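Local coordinates for B-agarase (Saccharophagus degradans, PDB 4BQ2), which hydrolyses agarose as an exo-beta-agarase of glycoside hydrolase family 50, probably trimming the polysaccharide from its chain ends, at residues 89-92 with 96-99; 217-220 with 224-227; 415-420 with 601-606. All blocks are in the same frame, centred on the assembly; numbering follows the deposited sequence.

Contact 1 of 3, residues 89-92 with 96-99; sequences DVTD and AVFT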
loop_
_atom_site.group_PDB
_atom_site.type_symbol
_atom_site.label_atom_id
_atom_site.label_comp_id
_atom_site.label_asym_id
_atom_site.label_seq_id
_atom_site.Cartn_x
_atom_site.Cartn_y
_atom_site.Cartn_z
ATOM N N ASP A 89 -7.838 -12.981 -11.926
ATOM C CA ASP A 89 -9.159 -12.643 -11.415
ATOM C C ASP A 89 -10.095 -13.730 -11.887
ATOM O O ASP A 89 -10.142 -14.039 -13.071
ATOM C CB ASP A 89 -9.626 -11.306 -11.994
ATOM C CG ASP A 89 -8.831 -10.120 -11.441
ATOM O OD1 ASP A 89 -9.171 -9.666 -10.336
ATOM O OD2 ASP A 89 -7.869 -9.664 -12.116
ATOM N N VAL A 90 -10.833 -14.308 -10.944
ATOM C CA VAL A 90 -11.754 -15.379 -11.246
ATOM C C VAL A 90 -13.118 -14.877 -10.787
ATOM O O VAL A 90 -13.275 -14.475 -9.638
ATOM C CB VAL A 90 -11.352 -16.684 -10.516
ATOM C CG1 VAL A 90 -12.350 -17.796 -10.795
ATOM C CG2 VAL A 90 -9.953 -17.127 -10.949
ATOM N N THR A 91 -14.077 -14.851 -11.719
ATOM C CA THR A 91 -15.422 -14.299 -11.479
ATOM C C THR A 91 -16.489 -15.398 -11.590
ATOM O O THR A 91 -16.434 -16.232 -12.500
ATOM C CB THR A 91 -15.713 -13.141 -12.462
ATOM O OG1 THR A 91 -14.699 -12.140 -12.309
ATOM C CG2 THR A 91 -17.060 -12.471 -12.167
ATOM N N ASP A 92 -17.398 -15.452 -10.620
ATOM C CA ASP A 92 -18.468 -16.438 -10.665
ATOM C C ASP A 92 -19.739 -15.832 -11.265
ATOM O O ASP A 92 -19.805 -14.639 -11.563
ATOM C CB ASP A 92 -18.691 -17.152 -9.314
ATOM C CG ASP A 92 -19.319 -16.268 -8.240
ATOM O OD1 ASP A 92 -20.022 -15.259 -8.534
ATOM O OD2 ASP A 92 -19.115 -16.596 -7.058
ATOM N N ALA A 96 -19.330 -12.314 -8.176
ATOM C CA ALA A 96 -18.309 -12.357 -7.133
ATOM C C ALA A 96 -16.936 -12.635 -7.748
ATOM O O ALA A 96 -16.856 -13.368 -8.707
ATOM C CB ALA A 96 -18.645 -13.389 -6.090
ATOM N N VAL A 97 -15.881 -12.023 -7.206
ATOM C CA VAL A 97 -14.535 -12.072 -7.821
ATOM C C VAL A 97 -13.478 -12.208 -6.742
ATOM O O VAL A 97 -13.607 -11.610 -5.652
ATOM C CB VAL A 97 -14.120 -10.765 -8.567
ATOM C CG1 VAL A 97 -13.059 -11.057 -9.624
ATOM C CG2 VAL A 97 -15.284 -10.001 -9.161
ATOM N N PHE A 98 -12.410 -12.945 -7.044
ATOM C CA PHE A 98 -11.220 -12.917 -6.196
ATOM C C PHE A 98 -10.037 -12.615 -7.069
ATOM O O PHE A 98 -10.063 -12.915 -8.273
ATOM C CB PHE A 98 -11.021 -14.203 -5.344
ATOM C CG PHE A 98 -10.479 -15.412 -6.101
ATOM C CD1 PHE A 98 -9.172 -15.427 -6.638
ATOM C CD2 PHE A 98 -11.236 -16.572 -6.211
ATOM C CE1 PHE A 98 -8.681 -16.544 -7.313
ATOM C CE2 PHE A 98 -10.747 -17.699 -6.860
ATOM C CZ PHE A 98 -9.476 -17.683 -7.420
ATOM N N THR A 99 -9.017 -11.998 -6.460
ATOM C CA THR A 99 -7.800 -11.608 -7.179
ATOM C C THR A 99 -6.597 -12.225 -6.476
ATOM O O THR A 99 -6.394 -12.029 -5.271
ATOM C CB THR A 99 -7.616 -10.056 -7.194
ATOM O OG1 THR A 99 -8.771 -9.432 -7.760
ATOM C CG2 THR A 99 -6.393 -9.650 -8.025
#

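Contact 2 of 3, residues 217-220 with 224-227; sequences GKIH and ELHA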
loop_
_atom_site.group_PDB
_atom_site.type_symbol
_atom_site.label_atom_id
_atom_site.label_comp_id
_atom_site.label_asym_id
_atom_site.label_seq_id
_atom_site.Cartn_x
_atom_site.Cartn_y
_atom_site.Cartn_z
ATOM N N GLY A 217 21.597 -14.791 2.556
ATOM C CA GLY A 217 21.533 -13.689 3.507
ATOM C C GLY A 217 20.879 -14.010 4.838
ATOM O O GLY A 217 21.004 -13.234 5.779
ATOM N N LYS A 218 20.227 -15.166 4.956
ATOM C CA LYS A 218 19.591 -15.520 6.228
ATOM C C LYS A 218 20.628 -15.547 7.362
ATOM O O LYS A 218 21.753 -16.015 7.153
ATOM C CB LYS A 218 18.873 -16.859 6.138
ATOM C CG LYS A 218 18.073 -17.197 7.384
ATOM C CD LYS A 218 17.213 -18.429 7.215
ATOM C CE LYS A 218 16.534 -18.771 8.516
ATOM N NZ LYS A 218 15.737 -20.027 8.414
ATOM N N ILE A 219 20.253 -15.025 8.535
ATOM C CA ILE A 219 21.163 -14.977 9.688
ATOM C C ILE A 219 20.966 -16.275 10.497
ATOM O O ILE A 219 19.855 -16.603 10.866
ATOM C CB ILE A 219 20.934 -13.699 10.546
ATOM C CG1 ILE A 219 21.311 -12.427 9.761
ATOM C CG2 ILE A 219 21.602 -13.771 11.928
ATOM C CD1 ILE A 219 22.781 -12.262 9.404
ATOM N N HIS A 220 22.053 -17.001 10.755
ATOM C CA HIS A 220 21.978 -18.269 11.518
ATOM C C HIS A 220 22.563 -18.186 12.934
ATOM O O HIS A 220 22.400 -19.110 13.736
ATOM C CB HIS A 220 22.630 -19.399 10.726
ATOM C CG HIS A 220 21.996 -19.652 9.390
ATOM N ND1 HIS A 220 20.785 -20.298 9.251
ATOM C CD2 HIS A 220 22.425 -19.382 8.134
ATOM C CE1 HIS A 220 20.486 -20.399 7.966
ATOM N NE2 HIS A 220 21.471 -19.862 7.267
ATOM N N GLU A 224 27.132 -14.059 12.884
ATOM C CA GLU A 224 26.824 -13.679 11.493
ATOM C C GLU A 224 26.196 -12.272 11.421
ATOM O O GLU A 224 26.489 -11.492 10.508
ATOM C CB GLU A 224 25.894 -14.719 10.829
ATOM C CG GLU A 224 26.561 -16.058 10.503
ATOM C CD GLU A 224 25.671 -17.068 9.748
ATOM O OE1 GLU A 224 24.486 -16.756 9.433
ATOM O OE2 GLU A 224 26.187 -18.196 9.463
ATOM N N LEU A 225 25.327 -11.969 12.383
ATOM C CA LEU A 225 24.702 -10.650 12.473
ATOM C C LEU A 225 25.706 -9.536 12.775
ATOM O O LEU A 225 25.631 -8.450 12.176
ATOM C CB LEU A 225 23.560 -10.652 13.491
ATOM C CG LEU A 225 22.668 -9.414 13.652
ATOM C CD1 LEU A 225 21.930 -9.089 12.364
ATOM C CD2 LEU A 225 21.679 -9.613 14.800
ATOM N N HIS A 226 26.633 -9.784 13.696
ATOM C CA HIS A 226 27.655 -8.776 14.015
ATOM C C HIS A 226 28.627 -8.605 12.862
ATOM O O HIS A 226 29.158 -7.513 12.659
ATOM C CB HIS A 226 28.416 -9.086 15.308
ATOM C CG HIS A 226 27.611 -8.868 16.547
ATOM N ND1 HIS A 226 27.983 -9.374 17.770
ATOM C CD2 HIS A 226 26.426 -8.242 16.745
ATOM C CE1 HIS A 226 27.075 -9.051 18.676
ATOM N NE2 HIS A 226 26.125 -8.355 18.081
ATOM N N ALA A 227 28.841 -9.686 12.114
ATOM C CA ALA A 227 29.654 -9.648 10.917
ATOM C C ALA A 227 29.030 -8.763 9.849
ATOM O O ALA A 227 29.749 -7.983 9.227
ATOM C CB ALA A 227 29.877 -11.046 10.363
#

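Contact 3 of 3, residues 415-420 with 601-606; sequences LGNWTD and GARFPD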
loop_
_atom_site.group_PDB
_atom_site.type_symbol
_atom_site.label_atom_id
_atom_site.label_comp_id
_atom_site.label_asym_id
_atom_site.label_seq_id
_atom_site.Cartn_x
_atom_site.Cartn_y
_atom_site.Cartn_z
ATOM N N LEU A 415 14.175 11.885 4.155
ATOM C CA LEU A 415 13.372 10.901 4.925
ATOM C C LEU A 415 11.917 11.140 4.567
ATOM O O LEU A 415 11.469 12.280 4.552
ATOM C CB LEU A 415 13.565 11.114 6.437
ATOM C CG LEU A 415 15.035 11.251 6.886
ATOM C CD1 LEU A 415 15.189 11.602 8.379
ATOM C CD2 LEU A 415 15.840 10.009 6.552
ATOM N N GLY A 416 11.172 10.076 4.273
ATOM C CA GLY A 416 9.863 10.235 3.645
ATOM C C GLY A 416 8.819 10.301 4.727
ATOM O O GLY A 416 9.113 10.665 5.882
ATOM N N ASN A 417 7.586 9.972 4.366
ATOM C CA ASN A 417 6.489 10.087 5.297
ATOM C C ASN A 417 6.609 9.126 6.473
ATOM O O ASN A 417 7.227 8.085 6.349
ATOM C CB ASN A 417 5.158 9.837 4.575
ATOM C CG ASN A 417 3.991 10.481 5.292
ATOM O OD1 ASN A 417 4.169 11.439 6.086
ATOM N ND2 ASN A 417 2.793 10.019 4.989
ATOM N N TRP A 418 5.968 9.485 7.578
ATOM C CA TRP A 418 5.993 8.725 8.823
ATOM C C TRP A 418 7.429 8.478 9.265
ATOM O O TRP A 418 7.815 7.340 9.607
ATOM C CB TRP A 418 5.200 7.416 8.672
ATOM C CG TRP A 418 3.767 7.715 8.259
ATOM C CD1 TRP A 418 2.833 8.393 8.975
ATOM C CD2 TRP A 418 3.119 7.279 7.048
ATOM N NE1 TRP A 418 1.633 8.415 8.291
ATOM C CE2 TRP A 418 1.792 7.763 7.094
ATOM C CE3 TRP A 418 3.549 6.546 5.920
ATOM C CZ2 TRP A 418 0.866 7.521 6.065
ATOM C CZ3 TRP A 418 2.636 6.296 4.890
ATOM C CH2 TRP A 418 1.304 6.795 4.979
ATOM N N THR A 419 8.200 9.562 9.237
ATOM C CA THR A 419 9.524 9.604 9.905
ATOM C C THR A 419 9.330 9.954 11.379
ATOM O O THR A 419 8.628 10.931 11.721
ATOM C CB THR A 419 10.454 10.597 9.185
ATOM O OG1 THR A 419 10.821 10.023 7.931
ATOM C CG2 THR A 419 11.750 10.881 10.019
ATOM N N ASP A 420 9.889 9.130 12.272
ATOM C CA ASP A 420 9.760 9.377 13.694
ATOM C C ASP A 420 10.260 10.786 14.014
ATOM O O ASP A 420 11.293 11.171 13.504
ATOM C CB ASP A 420 10.549 8.322 14.504
ATOM C CG ASP A 420 10.354 8.492 16.003
ATOM O OD1 ASP A 420 10.985 9.355 16.617
ATOM O OD2 ASP A 420 9.515 7.794 16.579
ATOM N N GLY A 601 -1.003 17.668 0.517
ATOM C CA GLY A 601 -2.187 16.871 0.108
ATOM C C GLY A 601 -2.459 15.647 0.978
ATOM O O GLY A 601 -2.014 15.607 2.120
ATOM N N ALA A 602 -3.159 14.641 0.434
ATOM C CA ALA A 602 -3.767 13.602 1.260
ATOM C C ALA A 602 -3.467 12.203 0.749
ATOM O O ALA A 602 -4.095 11.219 1.200
ATOM C CB ALA A 602 -5.287 13.832 1.381
ATOM N N ARG A 603 -2.500 12.121 -0.177
ATOM C CA ARG A 603 -1.983 10.831 -0.664
ATOM C C ARG A 603 -3.076 9.937 -1.279
ATOM O O ARG A 603 -3.557 8.957 -0.652
ATOM C CB ARG A 603 -1.207 10.115 0.474
ATOM C CG ARG A 603 -0.248 11.085 1.184
ATOM C CD ARG A 603 0.260 10.534 2.534
ATOM N NE ARG A 603 1.006 9.277 2.387
ATOM C CZ ARG A 603 2.280 9.191 1.967
ATOM N NH1 ARG A 603 2.989 10.281 1.640
ATOM N NH2 ARG A 603 2.865 8.001 1.904
ATOM N N PHE A 604 -3.425 10.244 -2.521
ATOM C CA PHE A 604 -4.533 9.543 -3.203
ATOM C C PHE A 604 -4.064 8.196 -3.734
ATOM O O PHE A 604 -3.076 8.123 -4.487
ATOM C CB PHE A 604 -5.006 10.351 -4.426
ATOM C CG PHE A 604 -5.563 11.707 -4.113
ATOM C CD1 PHE A 604 -6.580 11.868 -3.176
ATOM C CD2 PHE A 604 -5.118 12.825 -4.820
ATOM C CE1 PHE A 604 -7.126 13.118 -2.929
ATOM C CE2 PHE A 604 -5.658 14.076 -4.581
ATOM C CZ PHE A 604 -6.679 14.219 -3.643
ATOM N N PRO A 605 -4.768 7.114 -3.378
ATOM C CA PRO A 605 -4.486 5.824 -4.014
ATOM C C PRO A 605 -5.268 5.693 -5.315
ATOM O O PRO A 605 -6.150 6.535 -5.604
ATOM C CB PRO A 605 -5.020 4.812 -2.999
ATOM C CG PRO A 605 -6.130 5.531 -2.278
ATOM C CD PRO A 605 -5.909 7.043 -2.446
ATOM N N ASP A 606 -4.993 4.651 -6.088
ATOM C CA ASP A 606 -5.756 4.445 -7.326
ATOM C C ASP A 606 -7.246 4.159 -7.122
ATOM O O ASP A 606 -8.061 4.426 -7.988
ATOM C CB ASP A 606 -5.060 3.439 -8.239
ATOM C CG ASP A 606 -5.166 2.018 -7.758
ATOM O OD1 ASP A 606 -5.427 1.753 -6.564
ATOM O OD2 ASP A 606 -4.984 1.137 -8.615
#

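Contact 1 of 3, residues 89-92 with 96-99
V90 and F98 form a hydrogen-bonded pair between two antiparallel strands, close to their turn, and each gives its NH to the other's carbonyl: V90 N to F98 O and F98 N to V90 O are both 3.1 Å. The next backbone bond, from D92 N to A96 O, is 2.9 Å and comes where the strands are about to turn. Its return partner is a side chain: A96 N is bonded to D92 OD1 at 3.0 Å, reaching the oxygen from above the carboxylate plane. The same OD1 accepts the NH of N94, an Asx turn. A carboxylate suits position 92 because OD1 takes two NH groups of the reversal, while OD2 ties it to the neighbouring loop at D162 N.

At the other end, T99 OG1 donates to D89 OD1 over 2.6 Å, meeting it nearly along its C-O axis. Both side chains have their first branch beside the backbone N (chi1 -70° for D89, -56° for T99), which sets hydroxyl and carboxylate side by side. On this face too, a methyl of V97 packs against the T91 hydroxyl, CG1 to OG1 3.3 Å, the two side chains crossing at a slant.

Apolar packing occupies the reverse face. F98 carries its ring at chi1 77°, between its backbone N and carbonyl carbon, and this swings the ring across to V90. There V90 CB stands over one ring face, 4.0 Å from the centroid of F98 in a CH-pi contact, and V90 CG2 touches F98 CZ at 3.6 Å. L161 packs on both residues, and I166 on V90.

The whole is a beta hairpin of strands 84-92 and 97-104, joined by a four-residue connection (93-96), in the agarase CBM-like domain.

Contact 2 of 3, residues 217-220 with 224-227
E224 sends its CG off beside its own backbone N (chi1 -72°) and then runs out extended, a course that carries the carboxylate from the helix back to H220 in the preceding loop. I219 bends instead: with CG1 beside its backbone N and a second turn at chi2 of -66°, its CD1 is brought up to the helix backbone.

The polar half of the contact is a hydrogen bond from H220 N to E224 OE1, 2.8 Å long and fairly straight at 156°. The donor arrives from above the carboxylate plane. OE1 also sits at the edge of the imidazole, 3.6 Å from H220 CD2, and the ring stands almost perpendicular to the carboxylate. Next to CD2, the ring's NE2 makes a weak hydrogen bond to D214.

All this happens at the start of helix 222-235. S221 OG accepts the NH of E224, consistent with an N-cap role, and glutamate three residues on is the partner expected in a capping box; here, however, the carboxylate binds the NH one residue ahead of the serine. A negative side chain in the first turn should also sit favourably with the helix dipole.

The apolar half lies alongside. I219 CD1 rests 3.9 Å from L225 N and equally far from E224 O, while I219 CG2 meets L225 CB at 4.0 Å, the two side chains crossing at about a right angle. Branched aliphatic residues suit this buried seam, where T724 touches both I219 and L225, and R385 and K386 of helix 378-387 pack against L225.

Contact 3 of 3, residues 415-420 with 601-606
In the barrel core expected of a family 50 enzyme, a (beta/alpha)8 fold, R603 from the loop after strand 598-599 reaches across to N417 and W418 in the loop that precedes strand 431-435. N417 and R603 approach from opposite directions, and the amide nitrogen ends above the guanidinium: N417 ND2 is 3.2 Å from R603 CZ, over the centre of its face. ND2 and the guanidinium nitrogens are all donors, so ND2 sits against that face without a hydrogen bond; the amide and guanidinium planes are inclined at 48°. The same ND2 lies over the centre of the W418 ring face, wedged between indole and guanidinium as a slim amide can be.

The arginine is held by outside partners. NE is bonded to N490, NH2 forms a salt bridge with E652, and F487 makes a cation-pi contact. A bend at chi3 (61°) turns the head toward this cluster. Arginine suits a site where several acceptors converge. A glycerol, probably from the crystallisation liquor, lies about 4 Å from the W418 side chain and may mark a pocket; W436 packs on the indole.

Approaching the indole obliquely, R603 NH2 comes to 3.4 Å from W418 CZ3.

Overall arrangement
From the N terminus the chain first meets contact 1, which closes a short hairpin loop within the CBM-like domain, whose calcium site is formed by residues such as D7 and D185. Contact 2 follows, after strand 180-191, closing an equally short turn between the loop 217-220 and the first turn of helix 222-235. Contact 3 is different in scale: it brings together loops separated by 180 residues in the presumed catalytic barrel, closing a long loop that contains many helices. The three come in series, so none nests in or crosses another. The contacts do not touch; their centres lie about 42 Å (1 to 2), 31 Å (1 to 3) and 32 Å (2 to 3) apart.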